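Local coordinates for replicative DNA helicase (Mycobacterium smegmatis, PDB 6OWN), which carries an intein splicing domain that probably cuts itself out of the helicase precursor and joins the flanking segments, a reaction reversibly inhibited by zinc, at residues Tyr49-Ser54 with Thr106-Arg111; Arg35-Thr40 with Glu120-Glu125. All coordinates share one frame; numbering follows the deposited sequence.

Interaction 1. Residues Tyr49-Ser54 with Thr106-Arg111; sequences YVVEFS and TAVRRR
Backbone bonds join Y49-F53 to T106-R111 as antiparallel strands, the middle pair of a sheet in the intein fold. V50 and R109 exchange two of them, and V50 N meets R109 O at 2.9 Å. At the next hydrogen-bonded pair E52 N binds A107 O at 2.9 Å, but E52 O faces both T106 N, at 2.8 Å, and A107 N, more weakly. This is a classic beta bulge.

The salt bridge lies on the face of V50 and E52. R109 CG sits between its backbone N and carbonyl carbon (chi1 68°), and the extended chain carries NH1 to E52 OE2 at 2.8 Å; the oxygen is in the guanidinium plane, yet NH1 stands above the carboxylate plane. A water links E52 OE1 to T106 OG1.

Among apolar contacts, V50 and V108, beta-branched as suits a strand, pack CG2 on R111 CB (3.7 Å) and CG1 on Y49 CD2 (3.8 Å) respectively. R110 CG makes an off-centre CH-pi contact with the tyrosine ring, 4.3 Å from its centroid.

A bound zinc ion lies about 3 Å from the Y49 side chain. Strand 58-62 flanks 48-53 on its other edge, while V51 and F53 pack on I105 earlier in strand 103-111.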
ATOM      1  N   TYR A  49       6.000   8.344  -6.177  1.00 18.02           N
ATOM      2  CA  TYR A  49       7.030   7.352  -6.443  1.00 15.84           C
ATOM      3  C   TYR A  49       6.375   6.120  -7.057  1.00 15.04           C
ATOM      4  O   TYR A  49       5.216   5.820  -6.776  1.00 15.48           O
ATOM      5  CB  TYR A  49       7.766   6.910  -5.161  1.00 18.01           C
ATOM      6  CG  TYR A  49       8.636   7.959  -4.516  1.00 20.36           C
ATOM      7  CD1 TYR A  49       8.079   9.011  -3.802  1.00 21.09           C
ATOM      8  CD2 TYR A  49      10.020   7.879  -4.598  1.00 23.27           C
ATOM      9  CE1 TYR A  49       8.883   9.982  -3.219  1.00 18.30           C
ATOM     10  CE2 TYR A  49      10.830   8.837  -4.009  1.00 19.65           C
ATOM     11  CZ  TYR A  49      10.261   9.880  -3.326  1.00 15.42           C
ATOM     12  OH  TYR A  49      11.070  10.828  -2.736  1.00 19.02           O
ATOM     13  N   VAL A  50       7.135   5.415  -7.893  1.00 16.09           N
ATOM     14  CA  VAL A  50       6.832   4.043  -8.276  1.00 17.82           C
ATOM     15  C   VAL A  50       7.718   3.121  -7.449  1.00 22.58           C
ATOM     16  O   VAL A  50       8.937   3.320  -7.364  1.00 18.35           O
ATOM     17  CB  VAL A  50       7.050   3.799  -9.781  1.00 21.47           C
ATOM     18  CG1 VAL A  50       6.411   2.466 -10.177  1.00 20.70           C
ATOM     19  CG2 VAL A  50       6.471   4.923 -10.603  1.00 29.09           C
ATOM     20  N   VAL A  51       7.108   2.127  -6.822  1.00 16.80           N
ATOM     21  CA  VAL A  51       7.829   1.074  -6.123  1.00 17.53           C
ATOM     22  C   VAL A  51       7.642  -0.195  -6.939  1.00 18.45           C
ATOM     23  O   VAL A  51       6.506  -0.631  -7.159  1.00 16.73           O
ATOM     24  CB  VAL A  51       7.324   0.897  -4.681  1.00 19.02           C
ATOM     25  CG1 VAL A  51       8.163  -0.119  -3.927  1.00 22.57           C
ATOM     26  CG2 VAL A  51       7.323   2.240  -3.943  1.00 22.27           C
ATOM     27  N   GLU A  52       8.740  -0.766  -7.419  1.00 19.07           N
ATOM     28  CA  GLU A  52       8.698  -2.000  -8.192  1.00 19.41           C
ATOM     29  C   GLU A  52       9.100  -3.181  -7.318  1.00 22.19           C
ATOM     30  O   GLU A  52      10.024  -3.074  -6.508  1.00 19.40           O
ATOM     31  CB  GLU A  52       9.606  -1.900  -9.420  1.00 16.54           C
ATOM     32  CG  GLU A  52       9.064  -0.935 -10.463  1.00 23.30           C
ATOM     33  CD  GLU A  52      10.065  -0.630 -11.565  1.00 26.02           C
ATOM     34  OE1 GLU A  52      11.213  -1.125 -11.485  1.00 23.77           O
ATOM     35  OE2 GLU A  52       9.701   0.113 -12.501  1.00 21.34           O
ATOM     36  N   PHE A  53       8.389  -4.302  -7.471  1.00 19.98           N
ATOM     37  CA  PHE A  53       8.573  -5.472  -6.621  1.00 21.25           C
ATOM     38  C   PHE A  53       9.003  -6.690  -7.433  1.00 23.15           C
ATOM     39  O   PHE A  53       8.759  -6.793  -8.642  1.00 22.08           O
ATOM     40  CB  PHE A  53       7.293  -5.822  -5.854  1.00 17.91           C
ATOM     41  CG  PHE A  53       6.780  -4.715  -4.988  1.00 21.04           C
ATOM     42  CD1 PHE A  53       7.296  -4.508  -3.726  1.00 23.20           C
ATOM     43  CD2 PHE A  53       5.770  -3.887  -5.437  1.00 20.97           C
ATOM     44  CE1 PHE A  53       6.825  -3.487  -2.925  1.00 23.74           C
ATOM     45  CE2 PHE A  53       5.307  -2.854  -4.644  1.00 22.53           C
ATOM     46  CZ  PHE A  53       5.827  -2.662  -3.384  1.00 15.08           C
ATOM     47  N   SER A  54       9.630  -7.629  -6.722  1.00 21.34           N
ATOM     48  CA  SER A  54      10.175  -8.836  -7.328  1.00 19.03           C
ATOM     49  C   SER A  54       9.100  -9.790  -7.834  1.00 19.16           C
ATOM     50  O   SER A  54       9.410 -10.681  -8.622  1.00 24.57           O
ATOM     51  CB  SER A  54      11.067  -9.562  -6.313  1.00 24.90           C
ATOM     52  OG  SER A  54      10.334  -9.848  -5.127  1.00 26.84           O
ATOM     53  N   THR A 106      12.566  -4.117  -5.768  1.00 17.36           N
ATOM     54  CA  THR A 106      13.661  -4.129  -6.724  1.00 22.56           C
ATOM     55  C   THR A 106      14.038  -2.744  -7.238  1.00 25.98           C
ATOM     56  O   THR A 106      15.169  -2.567  -7.697  1.00 23.36           O
ATOM     57  CB  THR A 106      13.322  -5.049  -7.901  1.00 21.71           C
ATOM     58  OG1 THR A 106      12.096  -4.624  -8.502  1.00 23.21           O
ATOM     59  CG2 THR A 106      13.148  -6.477  -7.408  1.00 24.43           C
ATOM     60  N   ALA A 107      13.146  -1.759  -7.159  1.00 20.01           N
ATOM     61  CA  ALA A 107      13.506  -0.407  -7.564  1.00 24.72           C
ATOM     62  C   ALA A 107      12.519   0.586  -6.961  1.00 23.30           C
ATOM     63  O   ALA A 107      11.375   0.237  -6.664  1.00 23.30           O
ATOM     64  CB  ALA A 107      13.543  -0.258  -9.091  1.00 25.61           C
ATOM     65  N   VAL A 108      12.991   1.816  -6.768  1.00 18.56           N
ATOM     66  CA  VAL A 108      12.179   2.939  -6.303  1.00 23.43           C
ATOM     67  C   VAL A 108      12.625   4.179  -7.059  1.00 23.01           C
ATOM     68  O   VAL A 108      13.816   4.509  -7.060  1.00 22.72           O
ATOM     69  CB  VAL A 108      12.319   3.199  -4.786  1.00 23.59           C
ATOM     70  CG1 VAL A 108      11.435   4.365  -4.379  1.00 26.81           C
ATOM     71  CG2 VAL A 108      11.988   1.966  -3.964  1.00 26.91           C
ATOM     72  N   ARG A 109      11.680   4.888  -7.673  1.00 23.59           N
ATOM     73  CA  ARG A 109      12.036   6.131  -8.339  1.00 21.23           C
ATOM     74  C   ARG A 109      10.861   7.098  -8.256  1.00 21.65           C
ATOM     75  O   ARG A 109       9.710   6.696  -8.057  1.00 17.54           O
ATOM     76  CB  ARG A 109      12.449   5.894  -9.798  1.00 23.54           C
ATOM     77  CG  ARG A 109      11.304   5.440 -10.666  1.00 25.96           C
ATOM     78  CD  ARG A 109      11.628   5.360 -12.150  1.00 28.61           C
ATOM     79  NE  ARG A 109      10.390   5.007 -12.842  1.00 33.62           N
ATOM     80  CZ  ARG A 109       9.942   3.763 -12.971  1.00 28.34           C
ATOM     81  NH1 ARG A 109      10.652   2.748 -12.497  1.00 26.50           N
ATOM     82  NH2 ARG A 109       8.792   3.542 -13.580  1.00 31.08           N
ATOM     83  N   ARG A 110      11.178   8.386  -8.377  1.00 16.98           N
ATOM     84  CA  ARG A 110      10.148   9.414  -8.454  1.00 16.28           C
ATOM     85  C   ARG A 110       9.379   9.319  -9.766  1.00 21.03           C
ATOM     86  O   ARG A 110       9.900   8.873 -10.795  1.00 20.16           O
ATOM     87  CB  ARG A 110      10.762  10.808  -8.346  1.00 20.71           C
ATOM     88  CG  ARG A 110      11.411  11.135  -7.015  1.00 15.63           C
ATOM     89  CD  ARG A 110      11.762  12.628  -6.953  1.00 16.87           C
ATOM     90  NE  ARG A 110      12.425  12.946  -5.699  1.00 13.63           N
ATOM     91  CZ  ARG A 110      11.796  13.390  -4.621  1.00 17.91           C
ATOM     92  NH1 ARG A 110      10.488  13.585  -4.643  1.00 19.81           N
ATOM     93  NH2 ARG A 110      12.477  13.630  -3.516  1.00 18.34           N
ATOM     94  N   ARG A 111       8.130   9.769  -9.725  1.00 19.90           N
ATOM     95  CA  ARG A 111       7.305   9.876 -10.915  1.00 17.82           C
ATOM     96  C   ARG A 111       6.415  11.099 -10.753  1.00 15.72           C
ATOM     97  O   ARG A 111       6.221  11.578  -9.631  1.00 14.36           O
ATOM     98  CB  ARG A 111       6.480   8.597 -11.139  1.00 20.50           C
ATOM     99  CG  ARG A 111       5.243   8.412 -10.242  1.00 20.88           C
ATOM    100  CD  ARG A 111       4.091   7.819 -11.074  1.00 18.98           C
ATOM    101  NE  ARG A 111       3.335   8.882 -11.731  1.00 31.03           N
ATOM    102  CZ  ARG A 111       2.798   8.798 -12.941  1.00 26.74           C
ATOM    103  NH1 ARG A 111       2.918   7.683 -13.659  1.00 25.40           N
ATOM    104  NH2 ARG A 111       2.128   9.831 -13.430  1.00 28.43           N
TER
HETATM  105  O   HOH W   1      12.664  -3.270 -10.624  1.00 23.94           O

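Interaction 2. Residues Arg35-Thr40 with Glu120-Glu125; sequences RVVADT and EVDNPE
R35 and V36 meet V121 and D122 where strands 33-39 and 116-121 pair antiparallel in the beta-rich fold of the Hint (hedgehog/intein) family. The tightly packed part is the buried face formed by V36 and V121, a non-hydrogen-bonded pair whose CA atoms lie 4.4 Å apart. V36 CG2 touches V121 CG1 at 4.1 Å, the two side chains meeting at a slant; branched at CB, both valines suit an extended backbone and fill the interior without a polar group to satisfy. V36 also packs on L26 of the adjoining strand 25-27. Next to this pair V37 N donates to E120 O at 2.9 Å, and E120 N donates to A38 O at the same length.

Away from the valines the packing is looser: the extended E120 merely brings OE1 alongside the small A38 methyl. Beyond E120-V121 the second segment leaves the strand and turns away, where N123 ND2 reaches back to T34 OG1.

At the more solvent-facing end a salt bridge takes over. D122 has CG between its backbone N and carbonyl carbon (chi1 58°), which turns the carboxylate back on R35. The short aspartate can thereby take the backbone and the guanidinium together. Its OD1 accepts from R35 N at 3.2 Å, the donor standing above the carboxylate plane. R35, bent at chi3, presents its guanidinium side-on, with D122 OD2 close to the guanidinium plane and accepting from both NE, at 3.0 Å, and NH2, at 3.1 Å.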
ATOM      1  N   ARG A  35     -11.409  -4.230   8.491  1.00 18.60           N
ATOM      2  CA  ARG A  35     -12.326  -3.126   8.209  1.00 16.63           C
ATOM      3  C   ARG A  35     -11.578  -1.812   8.006  1.00 21.13           C
ATOM      4  O   ARG A  35     -10.603  -1.520   8.702  1.00 16.36           O
ATOM      5  CB  ARG A  35     -13.343  -2.972   9.347  1.00 17.91           C
ATOM      6  CG  ARG A  35     -14.387  -1.859   9.136  1.00 20.00           C
ATOM      7  CD  ARG A  35     -15.341  -1.734  10.325  1.00 20.44           C
ATOM      8  NE  ARG A  35     -14.607  -1.548  11.576  1.00 20.94           N
ATOM      9  CZ  ARG A  35     -15.131  -1.096  12.710  1.00 23.49           C
ATOM     10  NH1 ARG A  35     -16.419  -0.774  12.780  1.00 19.47           N
ATOM     11  NH2 ARG A  35     -14.354  -0.962  13.781  1.00 23.97           N
ATOM     12  N   VAL A  36     -12.048  -1.020   7.045  1.00 14.60           N
ATOM     13  CA  VAL A  36     -11.563   0.340   6.845  1.00 13.47           C
ATOM     14  C   VAL A  36     -12.354   1.237   7.788  1.00 18.98           C
ATOM     15  O   VAL A  36     -13.584   1.290   7.703  1.00 19.78           O
ATOM     16  CB  VAL A  36     -11.736   0.787   5.382  1.00 17.71           C
ATOM     17  CG1 VAL A  36     -11.316   2.235   5.200  1.00 14.78           C
ATOM     18  CG2 VAL A  36     -10.948  -0.124   4.426  1.00 17.23           C
ATOM     19  N   VAL A  37     -11.653   1.929   8.688  1.00 13.50           N
ATOM     20  CA  VAL A  37     -12.292   2.732   9.730  1.00 17.79           C
ATOM     21  C   VAL A  37     -12.053   4.228   9.564  1.00 21.63           C
ATOM     22  O   VAL A  37     -12.578   5.011  10.372  1.00 23.37           O
ATOM     23  CB  VAL A  37     -11.835   2.299  11.136  1.00 16.53           C
ATOM     24  CG1 VAL A  37     -12.307   0.864  11.451  1.00 18.78           C
ATOM     25  CG2 VAL A  37     -10.324   2.428  11.257  1.00 18.38           C
ATOM     26  N   ALA A  38     -11.280   4.649   8.566  1.00 20.93           N
ATOM     27  CA  ALA A  38     -10.943   6.053   8.357  1.00 21.35           C
ATOM     28  C   ALA A  38     -10.232   6.182   7.019  1.00 23.91           C
ATOM     29  O   ALA A  38      -9.610   5.230   6.539  1.00 21.20           O
ATOM     30  CB  ALA A  38     -10.059   6.601   9.484  1.00 20.94           C
ATOM     31  N   ASP A  39     -10.316   7.374   6.425  1.00 21.73           N
ATOM     32  CA  ASP A  39      -9.654   7.612   5.151  1.00 22.46           C
ATOM     33  C   ASP A  39      -9.198   9.065   5.059  1.00 23.63           C
ATOM     34  O   ASP A  39      -9.418   9.873   5.965  1.00 27.22           O
ATOM     35  CB  ASP A  39     -10.570   7.245   3.976  1.00 20.62           C
ATOM     36  CG  ASP A  39     -11.728   8.223   3.796  1.00 27.88           C
ATOM     37  OD1 ASP A  39     -11.893   9.165   4.608  1.00 29.23           O
ATOM     38  OD2 ASP A  39     -12.505   8.034   2.841  1.00 28.86           O
ATOM     39  N   THR A  40      -8.566   9.385   3.942  1.00 23.43           N
ATOM     40  CA  THR A  40      -8.290  10.750   3.532  1.00 25.14           C
ATOM     41  C   THR A  40      -9.165  11.103   2.338  1.00 24.92           C
ATOM     42  O   THR A  40      -9.755  10.233   1.686  1.00 21.07           O
ATOM     43  CB  THR A  40      -6.813  10.925   3.161  1.00 27.87           C
ATOM     44  OG1 THR A  40      -6.575  10.324   1.882  1.00 24.08           O
ATOM     45  CG2 THR A  40      -5.924  10.257   4.190  1.00 27.38           C
ATOM     46  N   GLU A 120      -7.172   3.704   6.724  1.00 19.42           N
ATOM     47  CA  GLU A 120      -6.750   3.064   7.963  1.00 22.07           C
ATOM     48  C   GLU A 120      -7.641   1.858   8.225  1.00 20.62           C
ATOM     49  O   GLU A 120      -8.858   1.919   8.010  1.00 17.68           O
ATOM     50  CB  GLU A 120      -6.813   4.043   9.147  1.00 29.82           C
ATOM     51  CG  GLU A 120      -6.268   3.483  10.461  1.00 36.80           C
ATOM     52  CD  GLU A 120      -6.503   4.406  11.652  1.00 54.30           C
ATOM     53  OE1 GLU A 120      -7.050   5.516  11.466  1.00 47.01           O
ATOM     54  OE2 GLU A 120      -6.145   4.007  12.782  1.00 69.59           O
ATOM     55  N   VAL A 121      -7.026   0.753   8.659  1.00 18.62           N
ATOM     56  CA  VAL A 121      -7.739  -0.490   8.940  1.00 19.15           C
ATOM     57  C   VAL A 121      -7.509  -0.858  10.409  1.00 20.08           C
ATOM     58  O   VAL A 121      -6.614  -0.332  11.066  1.00 21.34           O
ATOM     59  CB  VAL A 121      -7.312  -1.642   8.002  1.00 17.85           C
ATOM     60  CG1 VAL A 121      -7.654  -1.313   6.546  1.00 18.45           C
ATOM     61  CG2 VAL A 121      -5.838  -1.933   8.150  1.00 17.55           C
ATOM     62  N   ASP A 122      -8.333  -1.780  10.926  1.00 21.47           N
ATOM     63  CA  ASP A 122      -8.348  -2.018  12.368  1.00 20.36           C
ATOM     64  C   ASP A 122      -7.749  -3.364  12.810  1.00 21.35           C
ATOM     65  O   ASP A 122      -8.044  -3.818  13.919  1.00 23.76           O
ATOM     66  CB  ASP A 122      -9.769  -1.855  12.918  1.00 18.25           C
ATOM     67  CG  ASP A 122     -10.788  -2.788  12.269  1.00 20.63           C
ATOM     68  OD1 ASP A 122     -10.404  -3.663  11.465  1.00 21.14           O
ATOM     69  OD2 ASP A 122     -11.995  -2.626  12.572  1.00 23.41           O
ATOM     70  N   ASN A 123      -6.867  -3.996  12.008  1.00 24.95           N
ATOM     71  CA  ASN A 123      -6.201  -5.139  12.624  1.00 16.14           C
ATOM     72  C   ASN A 123      -4.986  -4.667  13.417  1.00 21.63           C
ATOM     73  O   ASN A 123      -4.475  -3.567  13.186  1.00 23.36           O
ATOM     74  CB  ASN A 123      -5.803  -6.162  11.564  1.00 18.81           C
ATOM     75  CG  ASN A 123      -4.856  -5.599  10.527  1.00 24.10           C
ATOM     76  OD1 ASN A 123      -3.656  -5.484  10.764  1.00 25.67           O
ATOM     77  ND2 ASN A 123      -5.390  -5.272   9.355  1.00 22.40           N
ATOM     78  N   PRO A 124      -4.520  -5.454  14.397  1.00 23.26           N
ATOM     79  CA  PRO A 124      -3.476  -4.948  15.312  1.00 25.69           C
ATOM     80  C   PRO A 124      -2.157  -4.595  14.642  1.00 25.37           C
ATOM     81  O   PRO A 124      -1.364  -3.847  15.227  1.00 25.21           O
ATOM     82  CB  PRO A 124      -3.296  -6.104  16.309  1.00 21.43           C
ATOM     83  CG  PRO A 124      -4.611  -6.844  16.271  1.00 23.09           C
ATOM     84  CD  PRO A 124      -5.054  -6.754  14.843  1.00 22.16           C
ATOM     85  N   GLU A 125      -1.877  -5.129  13.460  1.00 25.62           N
ATOM     86  CA  GLU A 125      -0.666  -4.772  12.737  1.00 21.85           C
ATOM     87  C   GLU A 125      -0.862  -3.565  11.825  1.00 24.15           C
ATOM     88  O   GLU A 125       0.120  -3.035  11.294  1.00 20.95           O
ATOM     89  CB  GLU A 125      -0.176  -5.982  11.936  1.00 20.45           C
ATOM     90  CG  GLU A 125       0.172  -7.215  12.799  1.00 31.17           C
ATOM     91  CD  GLU A 125      -1.047  -8.000  13.324  1.00 40.15           C
ATOM     92  OE1 GLU A 125      -0.878  -8.764  14.311  1.00 32.35           O
ATOM     93  OE2 GLU A 125      -2.166  -7.852  12.763  1.00 33.05           O
TER

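Overall arrangement
After four short strands the chain enters strand 33-39, whose partner in interaction 2 comes about 80 residues later. It continues into strand 48-53, the first half of interaction 1. After strand 58-62 and further strands and loops, including the unmodelled 89-100, strand 103-111 returns to close interaction 1. Strand 116-121 follows next and closes interaction 2, so the loop of interaction 1 lies wholly within that of interaction 2. The contacts do not touch: their centres are 25 Å apart, on opposite sides of the chain's centre. Each joins the two middle strands of a different antiparallel sheet, so two successive strands early in the chain are paired, in reverse order, with two successive late ones.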